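Local coordinates for protein probable N-acetyl-gamma-glutamyl-phosphate reductase, chloroplastic (Arabidopsis thaliana, PDB 1XYG) that probably catalyses the NADPH-dependent reduction of N-acetyl-L-glutamyl 5-phosphate to the 5-semialdehyde in arginine biosynthesis, working as a homotetramer, at residues L111-Y123 and H131-G143. Residues are numbered along the deposited sequence; the frame is centred on the assembly and turned at random.
Sequences LSADFRLRNIAEY and HKAVELQKEVVYG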
ATOM      1  N   LEU A 111      -8.379  22.342 -18.007  1.00 29.28           N
ATOM      2  CA  LEU A 111      -7.397  21.444 -17.417  1.00 30.11           C
ATOM      3  C   LEU A 111      -6.914  20.379 -18.395  1.00 29.56           C
ATOM      4  O   LEU A 111      -5.955  19.661 -18.103  1.00 29.91           O
ATOM      5  CB  LEU A 111      -7.957  20.766 -16.165  1.00 28.54           C
ATOM      6  CG  LEU A 111      -7.949  21.644 -14.916  1.00 30.38           C
ATOM      7  CD1 LEU A 111      -9.200  22.510 -14.889  1.00 29.26           C
ATOM      8  CD2 LEU A 111      -7.874  20.762 -13.683  1.00 28.23           C
ATOM      9  N   SER A 112      -7.569  20.281 -19.553  1.00 29.05           N
ATOM     10  CA  SER A 112      -7.170  19.291 -20.555  1.00 29.69           C
ATOM     11  C   SER A 112      -5.888  19.779 -21.222  1.00 30.40           C
ATOM     12  O   SER A 112      -5.389  20.857 -20.914  1.00 31.26           O
ATOM     13  CB  SER A 112      -8.248  19.119 -21.627  1.00 27.98           C
ATOM     14  OG  SER A 112      -8.042  20.034 -22.692  1.00 26.83           O
ATOM     15  N   ALA A 113      -5.362  18.988 -22.145  1.00 30.20           N
ATOM     16  CA  ALA A 113      -4.135  19.347 -22.840  1.00 31.43           C
ATOM     17  C   ALA A 113      -4.386  19.981 -24.208  1.00 33.01           C
ATOM     18  O   ALA A 113      -3.457  20.482 -24.846  1.00 33.56           O
ATOM     19  CB  ALA A 113      -3.273  18.112 -22.999  1.00 29.96           C
ATOM     20  N   ASP A 114      -5.642  19.977 -24.647  1.00 34.86           N
ATOM     21  CA  ASP A 114      -6.019  20.490 -25.963  1.00 36.01           C
ATOM     22  C   ASP A 114      -5.627  21.915 -26.350  1.00 36.80           C
ATOM     23  O   ASP A 114      -5.633  22.246 -27.536  1.00 37.29           O
ATOM     24  CB  ASP A 114      -7.532  20.346 -26.177  1.00 38.28           C
ATOM     25  CG  ASP A 114      -7.939  18.989 -26.698  1.00 41.42           C
ATOM     26  OD1 ASP A 114      -7.057  18.157 -26.997  1.00 42.74           O
ATOM     27  OD2 ASP A 114      -9.163  18.763 -26.815  1.00 44.78           O
ATOM     28  N   PHE A 115      -5.312  22.771 -25.383  1.00 36.14           N
ATOM     29  CA  PHE A 115      -4.936  24.150 -25.712  1.00 33.96           C
ATOM     30  C   PHE A 115      -3.536  24.527 -25.231  1.00 33.04           C
ATOM     31  O   PHE A 115      -3.158  25.697 -25.266  1.00 31.56           O
ATOM     32  CB  PHE A 115      -5.951  25.136 -25.117  1.00 35.19           C
ATOM     33  CG  PHE A 115      -7.232  25.249 -25.898  1.00 35.24           C
ATOM     34  CD1 PHE A 115      -7.263  25.930 -27.110  1.00 35.60           C
ATOM     35  CD2 PHE A 115      -8.408  24.677 -25.418  1.00 35.76           C
ATOM     36  CE1 PHE A 115      -8.442  26.045 -27.834  1.00 35.53           C
ATOM     37  CE2 PHE A 115      -9.595  24.782 -26.133  1.00 35.39           C
ATOM     38  CZ  PHE A 115      -9.614  25.469 -27.346  1.00 35.52           C
ATOM     39  N   ARG A 116      -2.766  23.539 -24.789  1.00 33.30           N
ATOM     40  CA  ARG A 116      -1.421  23.794 -24.283  1.00 32.98           C
ATOM     41  C   ARG A 116      -0.392  24.058 -25.384  1.00 34.33           C
ATOM     42  O   ARG A 116       0.455  24.939 -25.249  1.00 34.93           O
ATOM     43  CB  ARG A 116      -0.945  22.617 -23.419  1.00 31.48           C
ATOM     44  CG  ARG A 116      -1.804  22.335 -22.172  1.00 27.09           C
ATOM     45  CD  ARG A 116      -1.241  21.156 -21.359  1.00 27.24           C
ATOM     46  NE  ARG A 116      -2.188  20.694 -20.346  1.00 24.41           N
ATOM     47  CZ  ARG A 116      -2.200  19.464 -19.842  1.00 24.44           C
ATOM     48  NH1 ARG A 116      -1.307  18.568 -20.252  1.00 24.54           N
ATOM     49  NH2 ARG A 116      -3.124  19.118 -18.959  1.00 22.37           N
ATOM     50  N   LEU A 117      -0.462  23.304 -26.473  1.00 36.44           N
ATOM     51  CA  LEU A 117       0.496  23.473 -27.559  1.00 38.81           C
ATOM     52  C   LEU A 117       0.092  24.602 -28.514  1.00 41.40           C
ATOM     53  O   LEU A 117      -1.034  24.628 -29.005  1.00 40.56           O
ATOM     54  CB  LEU A 117       0.635  22.160 -28.335  1.00 37.65           C
ATOM     55  CG  LEU A 117       1.135  20.946 -27.536  1.00 37.93           C
ATOM     56  CD1 LEU A 117       0.968  19.709 -28.388  1.00 36.33           C
ATOM     57  CD2 LEU A 117       2.593  21.104 -27.137  1.00 38.09           C
ATOM     58  N   ARG A 118       0.996  25.543 -28.775  1.00 45.38           N
ATOM     59  CA  ARG A 118       0.668  26.645 -29.685  1.00 49.18           C
ATOM     60  C   ARG A 118       0.828  26.238 -31.147  1.00 48.93           C
ATOM     61  O   ARG A 118       0.139  26.755 -32.021  1.00 47.56           O
ATOM     62  CB  ARG A 118       1.548  27.859 -29.403  1.00 53.30           C
ATOM     63  CG  ARG A 118       1.628  28.301 -27.952  1.00 59.33           C
ATOM     64  CD  ARG A 118       2.743  29.318 -27.788  1.00 65.02           C
ATOM     65  NE  ARG A 118       3.953  28.794 -28.404  1.00 71.60           N
ATOM     66  CZ  ARG A 118       5.131  29.407 -28.433  1.00 75.53           C
ATOM     67  NH1 ARG A 118       5.297  30.598 -27.874  1.00 78.83           N
ATOM     68  NH2 ARG A 118       6.156  28.813 -29.024  1.00 78.06           N
ATOM     69  N   ASN A 119       1.744  25.315 -31.410  1.00 48.58           N
ATOM     70  CA  ASN A 119       1.959  24.848 -32.769  1.00 49.63           C
ATOM     71  C   ASN A 119       0.899  23.821 -33.148  1.00 49.80           C
ATOM     72  O   ASN A 119       0.882  22.715 -32.614  1.00 49.31           O
ATOM     73  CB  ASN A 119       3.349  24.237 -32.911  1.00 49.87           C
ATOM     74  CG  ASN A 119       3.669  23.899 -34.332  1.00 51.27           C
ATOM     75  OD1 ASN A 119       2.939  23.147 -34.981  1.00 50.41           O
ATOM     76  ND2 ASN A 119       4.752  24.463 -34.843  1.00 51.54           N
ATOM     77  N   ILE A 120       0.026  24.198 -34.078  1.00 49.82           N
ATOM     78  CA  ILE A 120      -1.067  23.346 -34.535  1.00 48.99           C
ATOM     79  C   ILE A 120      -0.640  21.980 -35.073  1.00 48.98           C
ATOM     80  O   ILE A 120      -1.195  20.949 -34.685  1.00 49.81           O
ATOM     81  CB  ILE A 120      -1.890  24.095 -35.600  1.00 49.48           C
ATOM     82  CG1 ILE A 120      -2.390  25.415 -35.004  1.00 49.46           C
ATOM     83  CG2 ILE A 120      -3.066  23.254 -36.080  1.00 50.85           C
ATOM     84  CD1 ILE A 120      -3.187  25.253 -33.714  1.00 47.02           C
ATOM     85  N   ALA A 121       0.325  21.974 -35.987  1.00 48.02           N
ATOM     86  CA  ALA A 121       0.826  20.727 -36.573  1.00 47.77           C
ATOM     87  C   ALA A 121       1.340  19.813 -35.459  1.00 47.67           C
ATOM     88  O   ALA A 121       1.198  18.589 -35.507  1.00 46.79           O
ATOM     89  CB  ALA A 121       1.968  21.025 -37.562  1.00 46.18           C
ATOM     90  N   GLU A 122       1.945  20.430 -34.455  1.00 47.99           N
ATOM     91  CA  GLU A 122       2.491  19.710 -33.319  1.00 48.12           C
ATOM     92  C   GLU A 122       1.370  19.030 -32.531  1.00 47.14           C
ATOM     93  O   GLU A 122       1.492  17.874 -32.123  1.00 46.44           O
ATOM     94  CB  GLU A 122       3.247  20.697 -32.441  1.00 48.42           C
ATOM     95  CG  GLU A 122       4.396  20.111 -31.679  1.00 49.68           C
ATOM     96  CD  GLU A 122       5.456  21.148 -31.393  1.00 49.79           C
ATOM     97  OE1 GLU A 122       6.340  21.355 -32.252  1.00 49.44           O
ATOM     98  OE2 GLU A 122       5.391  21.770 -30.315  1.00 49.49           O
ATOM     99  N   TYR A 123       0.266  19.740 -32.331  1.00 46.60           N
ATOM    100  CA  TYR A 123      -0.861  19.172 -31.599  1.00 48.26           C
ATOM    101  C   TYR A 123      -1.414  17.968 -32.340  1.00 49.94           C
ATOM    102  O   TYR A 123      -1.754  16.952 -31.734  1.00 50.05           O
ATOM    103  CB  TYR A 123      -1.983  20.208 -31.436  1.00 45.85           C
ATOM    104  CG  TYR A 123      -3.297  19.623 -30.940  1.00 42.83           C
ATOM    105  CD1 TYR A 123      -3.520  19.396 -29.579  1.00 41.21           C
ATOM    106  CD2 TYR A 123      -4.303  19.247 -31.841  1.00 41.07           C
ATOM    107  CE1 TYR A 123      -4.707  18.805 -29.129  1.00 39.50           C
ATOM    108  CE2 TYR A 123      -5.489  18.654 -31.402  1.00 39.21           C
ATOM    109  CZ  TYR A 123      -5.684  18.433 -30.047  1.00 39.77           C
ATOM    110  OH  TYR A 123      -6.839  17.814 -29.608  1.00 37.30           O
ATOM    111  N   HIS A 131      -6.589  20.209 -34.995  1.00 54.41           N
ATOM    112  CA  HIS A 131      -6.926  21.182 -33.960  1.00 51.36           C
ATOM    113  C   HIS A 131      -8.224  21.814 -34.468  1.00 51.82           C
ATOM    114  O   HIS A 131      -8.263  22.344 -35.582  1.00 52.32           O
ATOM    115  CB  HIS A 131      -5.812  22.237 -33.866  1.00 49.29           C
ATOM    116  CG  HIS A 131      -5.861  23.091 -32.634  1.00 46.58           C
ATOM    117  ND1 HIS A 131      -6.944  23.879 -32.308  1.00 44.50           N
ATOM    118  CD2 HIS A 131      -4.929  23.323 -31.673  1.00 44.85           C
ATOM    119  CE1 HIS A 131      -6.680  24.561 -31.207  1.00 44.47           C
ATOM    120  NE2 HIS A 131      -5.461  24.240 -30.803  1.00 44.78           N
ATOM    121  N   LYS A 132      -9.285  21.745 -33.670  1.00 51.63           N
ATOM    122  CA  LYS A 132     -10.578  22.282 -34.095  1.00 51.22           C
ATOM    123  C   LYS A 132     -10.917  23.684 -33.598  1.00 51.03           C
ATOM    124  O   LYS A 132     -12.074  24.102 -33.645  1.00 51.47           O
ATOM    125  CB  LYS A 132     -11.692  21.313 -33.694  1.00 51.88           C
ATOM    126  CG  LYS A 132     -11.644  19.997 -34.452  1.00 54.80           C
ATOM    127  CD  LYS A 132     -12.624  18.979 -33.904  1.00 58.31           C
ATOM    128  CE  LYS A 132     -12.185  18.475 -32.545  1.00 60.85           C
ATOM    129  NZ  LYS A 132     -13.042  17.357 -32.087  1.00 65.41           N
ATOM    130  N   ALA A 133      -9.910  24.416 -33.139  1.00 48.99           N
ATOM    131  CA  ALA A 133     -10.115  25.773 -32.641  1.00 48.35           C
ATOM    132  C   ALA A 133      -8.835  26.571 -32.858  1.00 48.43           C
ATOM    133  O   ALA A 133      -8.369  27.296 -31.976  1.00 48.41           O
ATOM    134  CB  ALA A 133     -10.468  25.735 -31.155  1.00 48.66           C
ATOM    135  N   VAL A 134      -8.279  26.428 -34.054  1.00 49.07           N
ATOM    136  CA  VAL A 134      -7.033  27.085 -34.433  1.00 48.83           C
ATOM    137  C   VAL A 134      -6.922  28.561 -34.054  1.00 49.90           C
ATOM    138  O   VAL A 134      -5.896  28.984 -33.520  1.00 50.43           O
ATOM    139  CB  VAL A 134      -6.780  26.944 -35.952  1.00 49.01           C
ATOM    140  CG1 VAL A 134      -5.533  27.722 -36.351  1.00 47.65           C
ATOM    141  CG2 VAL A 134      -6.615  25.479 -36.320  1.00 48.10           C
ATOM    142  N   GLU A 135      -7.960  29.343 -34.348  1.00 50.52           N
ATOM    143  CA  GLU A 135      -7.954  30.775 -34.041  1.00 50.01           C
ATOM    144  C   GLU A 135      -7.925  31.057 -32.545  1.00 47.90           C
ATOM    145  O   GLU A 135      -7.100  31.834 -32.063  1.00 46.98           O
ATOM    146  CB  GLU A 135      -9.183  31.484 -34.631  1.00 53.30           C
ATOM    147  CG  GLU A 135      -9.120  31.913 -36.096  1.00 57.55           C
ATOM    148  CD  GLU A 135      -7.717  32.119 -36.614  1.00 60.50           C
ATOM    149  OE1 GLU A 135      -6.945  32.856 -35.978  1.00 62.22           O
ATOM    150  OE2 GLU A 135      -7.392  31.544 -37.671  1.00 62.91           O
ATOM    151  N   LEU A 136      -8.854  30.447 -31.820  1.00 45.53           N
ATOM    152  CA  LEU A 136      -8.944  30.633 -30.377  1.00 44.36           C
ATOM    153  C   LEU A 136      -7.606  30.322 -29.719  1.00 43.48           C
ATOM    154  O   LEU A 136      -7.209  30.972 -28.751  1.00 41.79           O
ATOM    155  CB  LEU A 136     -10.028  29.720 -29.794  1.00 43.07           C
ATOM    156  CG  LEU A 136     -10.330  29.893 -28.299  1.00 43.81           C
ATOM    157  CD1 LEU A 136     -10.670  31.343 -28.034  1.00 43.83           C
ATOM    158  CD2 LEU A 136     -11.489  28.999 -27.885  1.00 43.46           C
ATOM    159  N   GLN A 137      -6.905  29.338 -30.272  1.00 43.90           N
ATOM    160  CA  GLN A 137      -5.617  28.917 -29.739  1.00 43.71           C
ATOM    161  C   GLN A 137      -4.605  30.033 -29.536  1.00 46.09           C
ATOM    162  O   GLN A 137      -3.825  29.999 -28.585  1.00 46.39           O
ATOM    163  CB  GLN A 137      -4.979  27.859 -30.633  1.00 41.35           C
ATOM    164  CG  GLN A 137      -3.615  27.432 -30.114  1.00 36.72           C
ATOM    165  CD  GLN A 137      -3.722  26.710 -28.791  1.00 34.69           C
ATOM    166  OE1 GLN A 137      -4.358  25.663 -28.705  1.00 31.87           O
ATOM    167  NE2 GLN A 137      -3.109  27.265 -27.755  1.00 30.91           N
ATOM    168  N   LYS A 138      -4.609  31.028 -30.416  1.00 48.37           N
ATOM    169  CA  LYS A 138      -3.639  32.101 -30.280  1.00 49.62           C
ATOM    170  C   LYS A 138      -3.866  33.095 -29.157  1.00 48.98           C
ATOM    171  O   LYS A 138      -3.003  33.932 -28.889  1.00 47.25           O
ATOM    172  CB  LYS A 138      -3.438  32.862 -31.591  1.00 53.12           C
ATOM    173  CG  LYS A 138      -4.526  32.853 -32.623  1.00 57.53           C
ATOM    174  CD  LYS A 138      -3.829  33.201 -33.936  1.00 61.39           C
ATOM    175  CE  LYS A 138      -4.735  33.652 -35.050  1.00 65.29           C
ATOM    176  NZ  LYS A 138      -3.979  33.587 -36.332  1.00 67.80           N
ATOM    177  N   GLU A 139      -5.007  33.012 -28.487  1.00 48.72           N
ATOM    178  CA  GLU A 139      -5.254  33.927 -27.384  1.00 48.53           C
ATOM    179  C   GLU A 139      -5.123  33.189 -26.048  1.00 46.64           C
ATOM    180  O   GLU A 139      -5.316  33.769 -24.981  1.00 45.27           O
ATOM    181  CB  GLU A 139      -6.632  34.569 -27.512  1.00 51.29           C
ATOM    182  CG  GLU A 139      -7.799  33.667 -27.222  1.00 57.24           C
ATOM    183  CD  GLU A 139      -9.092  34.449 -27.165  1.00 59.20           C
ATOM    184  OE1 GLU A 139      -9.599  34.854 -28.239  1.00 58.79           O
ATOM    185  OE2 GLU A 139      -9.589  34.673 -26.039  1.00 60.17           O
ATOM    186  N   VAL A 140      -4.768  31.910 -26.124  1.00 43.37           N
ATOM    187  CA  VAL A 140      -4.602  31.077 -24.938  1.00 40.31           C
ATOM    188  C   VAL A 140      -3.270  31.312 -24.237  1.00 38.69           C
ATOM    189  O   VAL A 140      -2.233  31.446 -24.884  1.00 37.42           O
ATOM    190  CB  VAL A 140      -4.682  29.575 -25.294  1.00 40.51           C
ATOM    191  CG1 VAL A 140      -4.463  28.731 -24.040  1.00 39.19           C
ATOM    192  CG2 VAL A 140      -6.028  29.261 -25.932  1.00 39.39           C
ATOM    193  N   VAL A 141      -3.311  31.353 -22.906  1.00 36.63           N
ATOM    194  CA  VAL A 141      -2.111  31.536 -22.092  1.00 34.88           C
ATOM    195  C   VAL A 141      -1.839  30.274 -21.265  1.00 33.52           C
ATOM    196  O   VAL A 141      -2.740  29.744 -20.612  1.00 32.31           O
ATOM    197  CB  VAL A 141      -2.256  32.735 -21.122  1.00 35.83           C
ATOM    198  CG1 VAL A 141      -1.046  32.803 -20.182  1.00 35.07           C
ATOM    199  CG2 VAL A 141      -2.389  34.036 -21.912  1.00 34.84           C
ATOM    200  N   TYR A 142      -0.594  29.799 -21.303  1.00 32.02           N
ATOM    201  CA  TYR A 142      -0.180  28.607 -20.559  1.00 29.84           C
ATOM    202  C   TYR A 142      -0.221  28.917 -19.062  1.00 30.51           C
ATOM    203  O   TYR A 142       0.444  29.842 -18.590  1.00 29.55           O
ATOM    204  CB  TYR A 142       1.236  28.207 -20.977  1.00 29.70           C
ATOM    205  CG  TYR A 142       1.688  26.846 -20.489  1.00 29.20           C
ATOM    206  CD1 TYR A 142       1.006  25.685 -20.863  1.00 29.48           C
ATOM    207  CD2 TYR A 142       2.819  26.714 -19.684  1.00 30.01           C
ATOM    208  CE1 TYR A 142       1.448  24.424 -20.450  1.00 29.63           C
ATOM    209  CE2 TYR A 142       3.269  25.458 -19.263  1.00 29.48           C
ATOM    210  CZ  TYR A 142       2.581  24.321 -19.653  1.00 29.90           C
ATOM    211  OH  TYR A 142       3.039  23.080 -19.270  1.00 29.92           O
ATOM    212  N   GLY A 143      -0.990  28.127 -18.319  1.00 29.91           N
ATOM    213  CA  GLY A 143      -1.151  28.365 -16.892  1.00 29.69           C
ATOM    214  C   GLY A 143      -0.093  27.984 -15.862  1.00 29.07           C
ATOM    215  O   GLY A 143      -0.450  27.577 -14.758  1.00 29.34           O
TER
HETATM  216  O   HOH W   1      -3.158  23.118 -28.773  1.00 31.51           O
HETATM  217  O   HOH W   2      -4.211  20.486 -36.362  1.00 40.39           O
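With CG trans to the backbone N (chi1 178°) and the chain then bent at chi2 (66°), Gln137 folds its amide back to Phe115, whose CG lies beside its own backbone N (chi1 -78°) and whose side chain slides past the amide in the opposite sense. Gln137 NE2 donates almost straight to Phe115 O at 2.9 Å, arriving from above the carbonyl plane. The rotation of the amide is fixed from its other end: His131 NE2 donates in its ring plane to a lone pair of Gln137 OE1 at 2.8 Å. His131 ND1 accepts from Ala133 N. Ile120 CD1 sits over one face of the imidazole, a CH-pi contact 3.7 Å from the centroid, while the histidine edge points at the face of Tyr123, whose hydroxyl donates to Asp114 OD1. The far end of the Phe115 ring, CE1 and CZ, packs on Ala133 CB, and CZ also on Leu136 CD2, while CD1 lies 3.7 Å from Val140 CG2. The aromatic cluster of Phe115, Tyr123 and His131 thus joins the loop after strand 107-110 and the first turn of helix 120-127 to the segment leading into edge strand 141-142 of the parallel sheet, within the Rossmann-type NAD-binding domain of the semialdehyde dehydrogenase family.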